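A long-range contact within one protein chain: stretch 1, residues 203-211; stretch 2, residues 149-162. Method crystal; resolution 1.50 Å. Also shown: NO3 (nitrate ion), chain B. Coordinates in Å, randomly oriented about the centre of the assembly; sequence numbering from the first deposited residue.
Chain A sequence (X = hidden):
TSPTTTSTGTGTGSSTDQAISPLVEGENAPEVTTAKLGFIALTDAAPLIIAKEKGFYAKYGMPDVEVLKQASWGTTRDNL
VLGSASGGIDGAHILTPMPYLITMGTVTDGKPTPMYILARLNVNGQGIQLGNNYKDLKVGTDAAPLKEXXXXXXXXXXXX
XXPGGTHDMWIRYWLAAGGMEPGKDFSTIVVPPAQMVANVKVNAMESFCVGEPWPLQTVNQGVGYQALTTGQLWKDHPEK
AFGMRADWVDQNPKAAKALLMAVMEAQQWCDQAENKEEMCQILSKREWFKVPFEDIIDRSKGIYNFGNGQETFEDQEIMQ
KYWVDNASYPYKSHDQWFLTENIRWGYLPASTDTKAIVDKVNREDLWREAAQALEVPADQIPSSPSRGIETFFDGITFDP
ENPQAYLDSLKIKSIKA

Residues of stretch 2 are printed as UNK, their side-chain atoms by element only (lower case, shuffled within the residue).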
# COMPACT_ATOMS: atom_id res chain seq x y z
N ASN A 203 -12.48 3.87 -20.89
CA ASN A 203 -11.72 5.10 -21.04
C ASN A 203 -12.02 6.19 -20.01
O ASN A 203 -12.11 7.38 -20.35
CB ASN A 203 -11.92 5.67 -22.47
CG ASN A 203 -10.77 6.56 -22.89
OD1 ASN A 203 -9.61 6.25 -22.59
ND2 ASN A 203 -11.06 7.65 -23.60
N ALA A 204 -12.17 5.80 -18.75
CA ALA A 204 -12.44 6.77 -17.71
C ALA A 204 -11.18 7.55 -17.33
O ALA A 204 -11.26 8.56 -16.64
CB ALA A 204 -13.02 6.07 -16.47
N MET A 205 -10.01 7.04 -17.72
CA MET A 205 -8.75 7.70 -17.41
C MET A 205 -7.68 7.25 -18.40
O MET A 205 -7.80 6.21 -19.01
CB MET A 205 -8.27 7.37 -15.98
CG MET A 205 -7.93 5.90 -15.72
SD MET A 205 -9.34 4.77 -15.64
CE MET A 205 -8.61 3.41 -14.62
N GLU A 206 -6.62 8.05 -18.52
CA GLU A 206 -5.50 7.78 -19.44
C GLU A 206 -4.46 6.86 -18.84
O GLU A 206 -3.79 6.11 -19.55
CB GLU A 206 -4.76 9.08 -19.79
CG GLU A 206 -5.64 10.19 -20.33
CD GLU A 206 -6.50 9.75 -21.50
OE1 GLU A 206 -7.74 9.93 -21.41
OE2 GLU A 206 -5.95 9.19 -22.46
N SER A 207 -4.33 6.95 -17.51
CA SER A 207 -3.31 6.19 -16.78
C SER A 207 -3.86 5.92 -15.38
O SER A 207 -4.76 6.63 -14.93
CB SER A 207 -2.02 7.06 -16.67
OG SER A 207 -0.96 6.38 -16.01
N PHE A 208 -3.29 4.93 -14.70
CA PHE A 208 -3.74 4.62 -13.35
C PHE A 208 -2.68 3.88 -12.55
O PHE A 208 -1.81 3.21 -13.11
CB PHE A 208 -5.08 3.84 -13.36
CG PHE A 208 -5.02 2.47 -14.02
CD1 PHE A 208 -4.98 1.32 -13.23
CD2 PHE A 208 -5.14 2.31 -15.42
CE1 PHE A 208 -5.07 0.03 -13.83
CE2 PHE A 208 -5.22 1.05 -16.00
CZ PHE A 208 -5.19 -0.11 -15.19
N CYS A 209 -2.79 3.97 -11.23
CA CYS A 209 -1.86 3.31 -10.34
C CYS A 209 -2.68 2.52 -9.33
O CYS A 209 -3.59 3.09 -8.70
CB CYS A 209 -0.99 4.35 -9.64
SG CYS A 209 0.28 3.63 -8.59
N VAL A 210 -2.33 1.23 -9.17
CA VAL A 210 -3.10 0.32 -8.30
C VAL A 210 -2.20 -0.88 -7.97
O VAL A 210 -1.25 -1.15 -8.68
CB VAL A 210 -4.38 -0.16 -9.07
CG1 VAL A 210 -3.97 -0.98 -10.31
CG2 VAL A 210 -5.30 -0.99 -8.18
N GLY A 211 -2.47 -1.56 -6.86
CA GLY A 211 -1.63 -2.71 -6.53
C GLY A 211 -2.04 -4.01 -7.21
O GLY A 211 -3.12 -4.12 -7.83
N UNK A 149 1.26 14.01 -25.47
CA UNK A 149 0.12 13.14 -25.73
C UNK A 149 -1.12 13.53 -24.93
O UNK A 149 -2.25 13.50 -25.45
c UNK A 149 0.50 11.67 -25.44
N UNK A 150 -0.92 13.89 -23.66
CA UNK A 150 -2.03 14.31 -22.81
C UNK A 150 -2.66 15.60 -23.36
O UNK A 150 -3.86 15.85 -23.18
c UNK A 150 -1.28 13.39 -19.16
c UNK A 150 -1.21 12.27 -18.34
c UNK A 150 -1.66 12.02 -21.08
c UNK A 150 -1.37 11.00 -18.91
c UNK A 150 -1.56 14.53 -21.37
c UNK A 150 -1.50 13.28 -20.53
c UNK A 150 -1.60 10.86 -20.26
N UNK A 151 -1.84 16.42 -24.01
CA UNK A 151 -2.34 17.67 -24.57
C UNK A 151 -3.42 17.45 -25.63
O UNK A 151 -4.27 18.33 -25.88
c UNK A 151 -1.18 18.47 -25.16
N UNK A 152 -3.42 16.27 -26.25
CA UNK A 152 -4.43 15.95 -27.27
C UNK A 152 -5.75 15.49 -26.63
O UNK A 152 -6.73 15.22 -27.32
c UNK A 152 -2.56 15.12 -28.82
c UNK A 152 -2.15 14.07 -29.84
c UNK A 152 -3.92 14.84 -28.20
n UNK A 152 -0.36 13.59 -31.59
c UNK A 152 -0.75 14.38 -30.38
N UNK A 153 -5.77 15.40 -25.29
CA UNK A 153 -6.95 14.95 -24.57
C UNK A 153 -7.61 16.10 -23.83
O UNK A 153 -6.91 16.92 -23.27
c UNK A 153 -6.54 13.85 -23.51
c UNK A 153 -5.91 12.67 -24.23
c UNK A 153 -7.74 13.39 -22.70
N UNK A 154 -8.93 16.20 -23.87
CA UNK A 154 -9.62 17.23 -23.12
C UNK A 154 -9.68 16.76 -21.66
O UNK A 154 -10.17 15.68 -21.37
c UNK A 154 -11.82 18.48 -22.81
c UNK A 154 -11.06 17.45 -23.67
o UNK A 154 -10.98 17.90 -25.03
N UNK A 155 -9.16 17.57 -20.75
CA UNK A 155 -9.12 17.26 -19.31
C UNK A 155 -8.79 15.81 -19.02
O UNK A 155 -9.61 15.04 -18.49
c UNK A 155 -10.71 19.14 -18.86
c UNK A 155 -10.45 17.67 -18.68
o UNK A 155 -9.81 19.93 -18.52
o UNK A 155 -11.79 19.51 -19.36
N UNK A 156 -7.55 15.41 -19.35
CA UNK A 156 -7.10 14.04 -19.12
C UNK A 156 -7.09 13.71 -17.64
O UNK A 156 -6.63 14.51 -16.81
c UNK A 156 -5.23 15.42 -19.74
c UNK A 156 -5.70 13.99 -19.74
c UNK A 156 -6.49 16.24 -19.96
N UNK A 157 -7.58 12.53 -17.32
CA UNK A 157 -7.61 12.10 -15.93
C UNK A 157 -6.64 10.96 -15.70
O UNK A 157 -6.37 10.15 -16.59
c UNK A 157 -10.20 12.52 -15.81
n UNK A 157 -11.14 15.99 -14.41
c UNK A 157 -9.01 11.58 -15.56
c UNK A 157 -11.29 14.70 -15.17
c UNK A 157 -10.04 13.82 -15.07
N UNK A 158 -6.08 10.90 -14.50
CA UNK A 158 -5.25 9.75 -14.15
C UNK A 158 -5.90 9.22 -12.86
O UNK A 158 -6.28 10.00 -11.96
c UNK A 158 -3.78 10.10 -13.93
c UNK A 158 -3.61 10.97 -12.75
c UNK A 158 -3.21 10.77 -15.19
N UNK A 159 -6.06 7.91 -12.76
CA UNK A 159 -6.73 7.37 -11.57
C UNK A 159 -5.79 6.83 -10.52
O UNK A 159 -4.76 6.20 -10.82
c UNK A 159 -7.69 6.25 -11.97
N UNK A 160 -6.15 7.10 -9.27
CA UNK A 160 -5.42 6.61 -8.11
C UNK A 160 -6.48 6.09 -7.14
O UNK A 160 -7.68 6.11 -7.44
s UNK A 160 -6.22 9.15 -6.00
c UNK A 160 -5.02 9.06 -7.36
c UNK A 160 -6.67 10.94 -6.05
c UNK A 160 -4.48 7.66 -7.53
N UNK A 161 -6.04 5.61 -5.99
CA UNK A 161 -6.94 4.86 -5.12
C UNK A 161 -7.56 5.55 -3.91
O UNK A 161 -8.48 5.01 -3.32
o UNK A 161 -5.05 4.10 -3.90
c UNK A 161 -6.17 3.64 -4.63
c UNK A 161 -5.68 2.80 -5.79
N UNK A 162 -7.04 6.71 -3.54
CA UNK A 162 -7.51 7.46 -2.39
C UNK A 162 -6.69 8.72 -2.36
O UNK A 162 -5.46 8.66 -2.54
c UNK A 162 -9.26 8.57 2.25
c UNK A 162 -9.32 7.17 0.28
c UNK A 162 -7.23 8.09 1.03
c UNK A 162 -7.94 7.31 0.12
c UNK A 162 -7.25 6.69 -1.07
c UNK A 162 -9.99 7.79 1.35
c UNK A 162 -7.89 8.72 2.10
N NO3 B . -4.18 -0.68 -4.18
O1 NO3 B . -3.05 -1.42 -3.98
O2 NO3 B . -4.87 -0.41 -5.31
O3 NO3 B . -4.75 0.01 -2.95
O HOH W 1 -8.88 10.97 -19.26

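Position 149 carries a single side-chain carbon, the mark of alanine; Ala149 lies on the last stretch of a helix, out of reach of stretch 1. At position 150 one carbon leads into a six-membered carbon ring with no heteroatom, and a ring carbon lies 3.7 Å from CB of Glu206; the residue is phenylalanine. The CA-to-CB bond of Phe150 points sideways, but the ring comes nearer, and its CE2, the atom closest to CB of Glu206, meets it obliquely.

Position 151 again has one carbon and is Ala151, turned to solvent. Position 152 has four carbons in a row ending in nitrogen, which makes it lysine; the extended Lys152 reaches nothing in stretch 1. At position 153 there are three carbons, one carrying the other two, and one of the branches lies 3.7 Å from OE1 of Glu206; this is valine. Val153 points toward stretch 1, with CG1 as the near branch; its backbone N bonds to O of Phe150 at 2.9 Å.

Position 154 has a carbon bearing one oxygen and one carbon, a threonine, and position 155 two carbons, the second carrying two oxygens, a carboxylate, hence aspartate. Thr154 and Asp155 stay exposed and clear of the contact. At position 156 three carbons close a ring onto the backbone N, which only proline does, and CB packs 3.8 Å from CG of Glu206; the residue is Pro156.

Position 157 repeats the four-carbon chain ending in nitrogen, and its CB lies 3.9 Å from O of Ala204 and 4.3 Å from CB of Met205. This lysine, Lys157, sends the end of its side chain away, and its backbone does the bonding: N of Glu206 donates to O of Lys157 at 2.9 Å. Position 158 has three carbons branched at the first, one of the branches 4.2 Å from CB of Ser207, again valine. Val158 shares a sheet face with Ser207, with CG1 as the near branch.

The single carbon at position 159 lies 3.8 Å from both CG of Met205 and CB of Phe208; it is alanine. Ala159 is held through both backbone polar atoms, its N donating to O of Ser207 at 2.8 Å and its O accepting from N of Cys209 at 3.0 Å. Position 160 has an unbranched chain of two carbons, sulfur and carbon, so it is methionine, and the end of Met160 leads away. At position 161 a carbon carries one oxygen and one carbon, the latter 3.6 Å from O of Cys209, a buried oxygen without a hydrogen-bonding partner: threonine. CG2 of Thr161 also lies 3.3 Å from O2 of the nitrate. Position 162, one carbon and a six-carbon ring, is Phe162, beyond reach.

The contact is thus a parallel pairing of two strands, 8° apart, in which the backbone carries the hydrogen bonds. Before the strand of stretch 1 begins, Glu206 packs against Phe150, Val153 and Pro156, and a water bridges its OE1 to N of Lys157.

Stretch 2 149-162: AFAKVTDPKVAMTF
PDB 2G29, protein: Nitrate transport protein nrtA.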